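Local structure of antifreeze protein (Marinomonas primoryensis, 3P4G) at residues G165-G170 with T186-G191; G206-E211 with G225-N230. The protein binds ice as a hyperactive, calcium-dependent antifreeze protein, probably by holding ordered, clathrate-like water on one side of its beta-helix. All coordinates share one frame; numbering follows the deposited sequence.

Contact 1 (G165-G170 with T186-G191). With MG (magnesium ion), chain T.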
loop_
_atom_site.group_PDB
_atom_site.type_symbol
_atom_site.label_atom_id
_atom_site.label_comp_id
_atom_site.label_asym_id
_atom_site.label_seq_id
_atom_site.Cartn_x
_atom_site.Cartn_y
_atom_site.Cartn_z
ATOM N N GLY A 165 6.582 4.891 -4.458
ATOM C CA GLY A 165 7.325 6.152 -4.495
ATOM C C GLY A 165 6.456 7.399 -4.509
ATOM O O GLY A 165 6.783 8.405 -3.901
ATOM N N HIS A 166 5.423 7.357 -5.337
ATOM C CA HIS A 166 4.568 8.527 -5.518
ATOM C C HIS A 166 3.156 8.392 -4.894
ATOM O O HIS A 166 3.032 8.168 -3.678
ATOM C CB HIS A 166 4.547 8.943 -7.004
ATOM C CG HIS A 166 5.903 9.246 -7.576
ATOM N ND1 HIS A 166 6.122 9.386 -8.933
ATOM C CD2 HIS A 166 7.105 9.446 -6.980
ATOM C CE1 HIS A 166 7.400 9.668 -9.145
ATOM N NE2 HIS A 166 8.020 9.716 -7.975
ATOM N N ASP A 167 2.075 8.477 -5.702
ATOM C CA ASP A 167 0.707 8.615 -5.141
ATOM C C ASP A 167 -0.061 7.298 -5.207
ATOM O O ASP A 167 0.282 6.385 -5.994
ATOM C CB ASP A 167 -0.131 9.603 -5.994
ATOM C CG ASP A 167 0.412 11.008 -5.986
ATOM O OD1 ASP A 167 1.126 11.403 -5.055
ATOM O OD2 ASP A 167 0.100 11.746 -6.937
ATOM N N VAL A 168 -1.103 7.223 -4.400
ATOM C CA VAL A 168 -2.104 6.155 -4.580
ATOM C C VAL A 168 -3.372 6.825 -5.112
ATOM O O VAL A 168 -3.965 7.689 -4.454
ATOM C CB VAL A 168 -2.428 5.451 -3.262
ATOM C CG1 VAL A 168 -3.563 4.416 -3.470
ATOM C CG2 VAL A 168 -1.198 4.724 -2.652
ATOM N N SER A 169 -3.802 6.387 -6.294
ATOM C CA SER A 169 -5.072 6.861 -6.857
ATOM C C SER A 169 -6.027 5.688 -6.989
ATOM O O SER A 169 -7.253 5.888 -7.089
ATOM C CB SER A 169 -4.850 7.517 -8.221
ATOM O OG SER A 169 -4.202 8.804 -8.120
ATOM N N GLY A 170 -5.505 4.464 -7.008
ATOM C CA GLY A 170 -6.340 3.266 -7.020
ATOM C C GLY A 170 -6.636 2.729 -5.621
ATOM O O GLY A 170 -6.575 3.477 -4.613
ATOM N N THR A 186 1.058 11.081 -2.010
ATOM C CA THR A 186 -0.278 11.369 -1.510
ATOM C C THR A 186 -1.266 10.285 -1.861
ATOM O O THR A 186 -1.175 9.675 -2.940
ATOM C CB THR A 186 -0.722 12.759 -2.087
ATOM O OG1 THR A 186 0.064 13.789 -1.437
ATOM C CG2 THR A 186 -2.231 13.048 -1.931
ATOM N N ILE A 187 -2.164 10.005 -0.919
ATOM C CA ILE A 187 -3.304 9.155 -1.209
ATOM C C ILE A 187 -4.349 10.129 -1.722
ATOM O O ILE A 187 -4.923 10.910 -0.954
ATOM C CB ILE A 187 -3.804 8.363 -0.019
ATOM C CG1 ILE A 187 -2.700 7.435 0.475
ATOM C CG2 ILE A 187 -5.017 7.481 -0.450
ATOM C CD1 ILE A 187 -3.046 6.597 1.733
ATOM N N ASN A 188 -4.553 10.088 -3.029
ATOM C CA ASN A 188 -5.482 10.986 -3.723
ATOM C C ASN A 188 -6.947 10.760 -3.339
ATOM O O ASN A 188 -7.280 9.786 -2.705
ATOM C CB ASN A 188 -5.267 10.890 -5.236
ATOM C CG ASN A 188 -4.032 11.656 -5.704
ATOM O OD1 ASN A 188 -3.781 12.799 -5.280
ATOM N ND2 ASN A 188 -3.294 11.057 -6.645
ATOM N N ALA A 189 -7.820 11.677 -3.723
ATOM C CA ALA A 189 -9.211 11.577 -3.328
ATOM C C ALA A 189 -9.814 10.242 -3.732
ATOM O O ALA A 189 -10.667 9.723 -3.003
ATOM C CB ALA A 189 -10.055 12.760 -3.892
ATOM N N SER A 190 -9.386 9.688 -4.881
ATOM C CA SER A 190 -9.968 8.440 -5.391
ATOM C C SER A 190 -9.288 7.205 -4.761
ATOM O O SER A 190 -9.784 6.059 -4.918
ATOM C CB SER A 190 -9.816 8.381 -6.918
ATOM O OG SER A 190 -8.412 8.361 -7.266
ATOM N N GLY A 191 -8.163 7.437 -4.081
ATOM C CA GLY A 191 -7.263 6.333 -3.630
ATOM C C GLY A 191 -7.676 5.833 -2.267
ATOM O O GLY A 191 -8.263 6.587 -1.447
HETATM MG MG MG T . 0.098 13.795 -6.764
HETATM O O HOH W 1 1.576 13.935 -5.470
HETATM O O HOH W 2 -1.670 13.218 -8.170
HETATM O O HOH W 3 -1.748 14.292 -5.407
HETATM O O HOH W 4 -0.139 15.776 -7.407
#

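Contact 2 (G206-E211 with G225-N230)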
loop_
_atom_site.group_PDB
_atom_site.type_symbol
_atom_site.label_atom_id
_atom_site.label_comp_id
_atom_site.label_asym_id
_atom_site.label_seq_id
_atom_site.Cartn_x
_atom_site.Cartn_y
_atom_site.Cartn_z
ATOM N N GLY A 206 3.048 12.076 2.102
ATOM C CA GLY A 206 2.337 13.227 1.561
ATOM C C GLY A 206 1.003 13.353 2.299
ATOM O O GLY A 206 0.910 13.039 3.503
ATOM N N ASP A 207 -0.024 13.802 1.575
ATOM C CA ASP A 207 -1.298 14.147 2.180
ATOM C C ASP A 207 -2.253 12.966 2.043
ATOM O O ASP A 207 -1.984 12.061 1.249
ATOM C CB ASP A 207 -1.897 15.314 1.406
ATOM C CG ASP A 207 -0.987 16.533 1.416
ATOM O OD1 ASP A 207 -0.346 16.783 2.447
ATOM O OD2 ASP A 207 -0.890 17.200 0.376
ATOM N N LEU A 208 -3.295 12.955 2.879
ATOM C CA LEU A 208 -4.398 11.996 2.749
ATOM C C LEU A 208 -5.662 12.730 2.343
ATOM O O LEU A 208 -6.299 13.402 3.193
ATOM C CB LEU A 208 -4.648 11.272 4.078
ATOM C CG LEU A 208 -5.829 10.298 4.085
ATOM C CD1 LEU A 208 -5.708 9.252 2.987
ATOM C CD2 LEU A 208 -5.984 9.617 5.462
ATOM N N PHE A 209 -5.988 12.649 1.043
ATOM C CA PHE A 209 -7.227 13.181 0.495
ATOM C C PHE A 209 -8.244 12.051 0.261
ATOM O O PHE A 209 -9.459 12.333 0.171
ATOM C CB PHE A 209 -6.973 13.944 -0.813
ATOM C CG PHE A 209 -6.005 15.102 -0.685
ATOM C CD1 PHE A 209 -5.909 15.833 0.497
ATOM C CD2 PHE A 209 -5.226 15.461 -1.761
ATOM C CE1 PHE A 209 -5.013 16.913 0.579
ATOM C CE2 PHE A 209 -4.342 16.562 -1.705
ATOM C CZ PHE A 209 -4.247 17.283 -0.537
ATOM N N GLY A 210 -7.768 10.803 0.154
ATOM C CA GLY A 210 -8.653 9.594 0.008
ATOM C C GLY A 210 -8.968 8.958 1.356
ATOM O O GLY A 210 -9.287 9.663 2.314
ATOM N N GLU A 211 -8.860 7.641 1.449
ATOM C CA GLU A 211 -9.238 6.919 2.660
ATOM C C GLU A 211 -8.166 5.917 3.060
ATOM O O GLU A 211 -7.496 5.313 2.187
ATOM C CB GLU A 211 -10.556 6.156 2.420
ATOM C CG GLU A 211 -11.738 7.091 2.016
ATOM C CD GLU A 211 -13.068 6.411 2.163
ATOM O OE1 GLU A 211 -13.244 5.308 1.587
ATOM O OE2 GLU A 211 -13.926 6.972 2.868
ATOM N N GLY A 225 1.586 14.484 6.020
ATOM C CA GLY A 225 1.000 15.658 5.384
ATOM C C GLY A 225 -0.371 15.934 5.967
ATOM O O GLY A 225 -0.637 15.536 7.092
ATOM N N LYS A 226 -1.195 16.658 5.206
ATOM C CA LYS A 226 -2.493 17.124 5.675
ATOM C C LYS A 226 -3.472 16.009 5.467
ATOM O O LYS A 226 -3.213 15.130 4.639
ATOM C CB LYS A 226 -2.959 18.330 4.857
ATOM C CG LYS A 226 -1.962 19.490 4.923
ATOM C CD LYS A 226 -2.408 20.669 4.058
ATOM C CE LYS A 226 -1.391 21.817 4.164
ATOM N NZ LYS A 226 -0.378 21.651 3.051
ATOM N N VAL A 227 -4.596 16.062 6.190
ATOM C CA VAL A 227 -5.659 15.070 6.015
ATOM C C VAL A 227 -6.921 15.863 5.709
ATOM O O VAL A 227 -7.340 16.716 6.515
ATOM C CB VAL A 227 -5.916 14.257 7.308
ATOM C CG1 VAL A 227 -7.128 13.277 7.155
ATOM C CG2 VAL A 227 -4.614 13.464 7.695
ATOM N N SER A 228 -7.526 15.575 4.561
ATOM C CA SER A 228 -8.894 16.003 4.333
ATOM C C SER A 228 -9.833 14.796 4.199
ATOM O O SER A 228 -11.030 15.010 4.190
ATOM C CB SER A 228 -9.023 16.876 3.070
ATOM O OG SER A 228 -8.715 16.107 1.900
ATOM N N GLY A 229 -9.300 13.572 4.035
ATOM C CA GLY A 229 -10.141 12.396 3.744
ATOM C C GLY A 229 -10.473 11.637 5.042
ATOM O O GLY A 229 -10.656 12.253 6.102
ATOM N N ASN A 230 -10.521 10.320 4.985
ATOM C CA ASN A 230 -11.020 9.558 6.128
ATOM C C ASN A 230 -9.977 8.601 6.617
ATOM O O ASN A 230 -9.300 7.971 5.822
ATOM C CB ASN A 230 -12.265 8.775 5.739
ATOM C CG ASN A 230 -13.396 9.673 5.306
ATOM O OD1 ASN A 230 -14.113 9.371 4.341
ATOM N ND2 ASN A 230 -13.567 10.776 5.995
HETATM O O HOH W 5 -10.674 14.631 0.740
#

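Contact 1 (G165-G170 with T186-G191)
D167 and N188 meet across this contact beside a magnesium ion, and all four polar side-chain atoms of the pair have partners. The D167 carboxylate divides its work: OD2 binds magnesium at 2.1 Å, while OD1 takes the backbone N-H of T186 (N to OD1 3.1 Å) on its anti side, 29° out of the carboxylate plane, and also accepts from a water of the metal. The N188 amide, turned 78° against that carboxylate, sends ND2 to S169 OG at 2.8 Å, nearly in the amide plane; the bond from ND2 to D167 OD2 is weak at 3.5 Å. Two further magnesium waters grip the same amide, one accepting from ND2 and one donating to OD1, which places N188 in the second shell of the magnesium ion. The two segments are loops on successive coils of a right-handed parallel beta-helix, and a single backbone bridge, V168 with I187, joins them: V168 N donates to T186 O at 2.9 Å, and V168 O receives N188 N nearly along the C=O axis. An alanine at N188 would keep this backbone bond but would probably leave S169 OG and two magnesium waters without their amide partner. From N188 to G191 the chain makes a type I beta turn, and S190 OG, held between its own backbone N and carbonyl carbon (chi1 63°), donates to an in-plane lone pair of S169 O at 2.7 Å.

Contact 2 (G206-E211 with G225-N230)
D207 CG lies anti to its carbonyl carbon, beside the backbone N (chi1 -59°), and from there OD1 accepts the backbone N-H of K226 (N to OD1 2.9 Å) on its anti side, out of the carboxylate plane. L208 takes the other course: CG lies anti to the backbone N (chi1 177°), and the side chain runs alongside V227, pointing the same way, with CD2 4.2 Å from V227 CG1. The backbone of L208 is bonded at both N and O. Its N donates to K226 O in a nearly straight bond of 2.8 Å, and its O accepts twice, from S228 N close to the carbonyl direction and from G229 N at 3.1 Å, tilted 33° from the carbonyl plane. Such bonding between equivalent positions of neighbouring coils is how a parallel beta-helix is stacked, the two segments running almost in the same direction. Further on, N230 N bonds to G210 O, and E211 pairs with N230 as parallel strands begin. S228 OG comes obliquely to F209 CD1 at 3.1 Å, and one water joins that hydroxyl to F209 O. D207 CB lies over one face of the same ring, 3.5 Å above its plane and toward the rim. E211 and N230 lie side by side without a hydrogen bond between their ends; E211 OE1 forms a salt bridge with K192 outside the pair.

How the contacts relate
Contacts 1 and 2 join consecutive coils of one solenoid, their centres 9 Å apart, and segment 186-191 stacks directly on 206-211. I187 makes the junction: its N and O pair with D207 O at 3.0 Å and F209 N at 2.9 Å, probably as hydrogen bonds, while I187 CB packs on L208 CD1 at 3.7 Å. An aspartate carboxylate bonding to the next coil recurs at D148, D167 and D207, while T186 takes the corresponding place with its hydroxyl on D207 N. Only in contact 1 does the carboxylate reach magnesium; F209 of contact 2 stays about 7 Å from a bound magnesium. Both lie in loops distinct from those whose residues bind calcium.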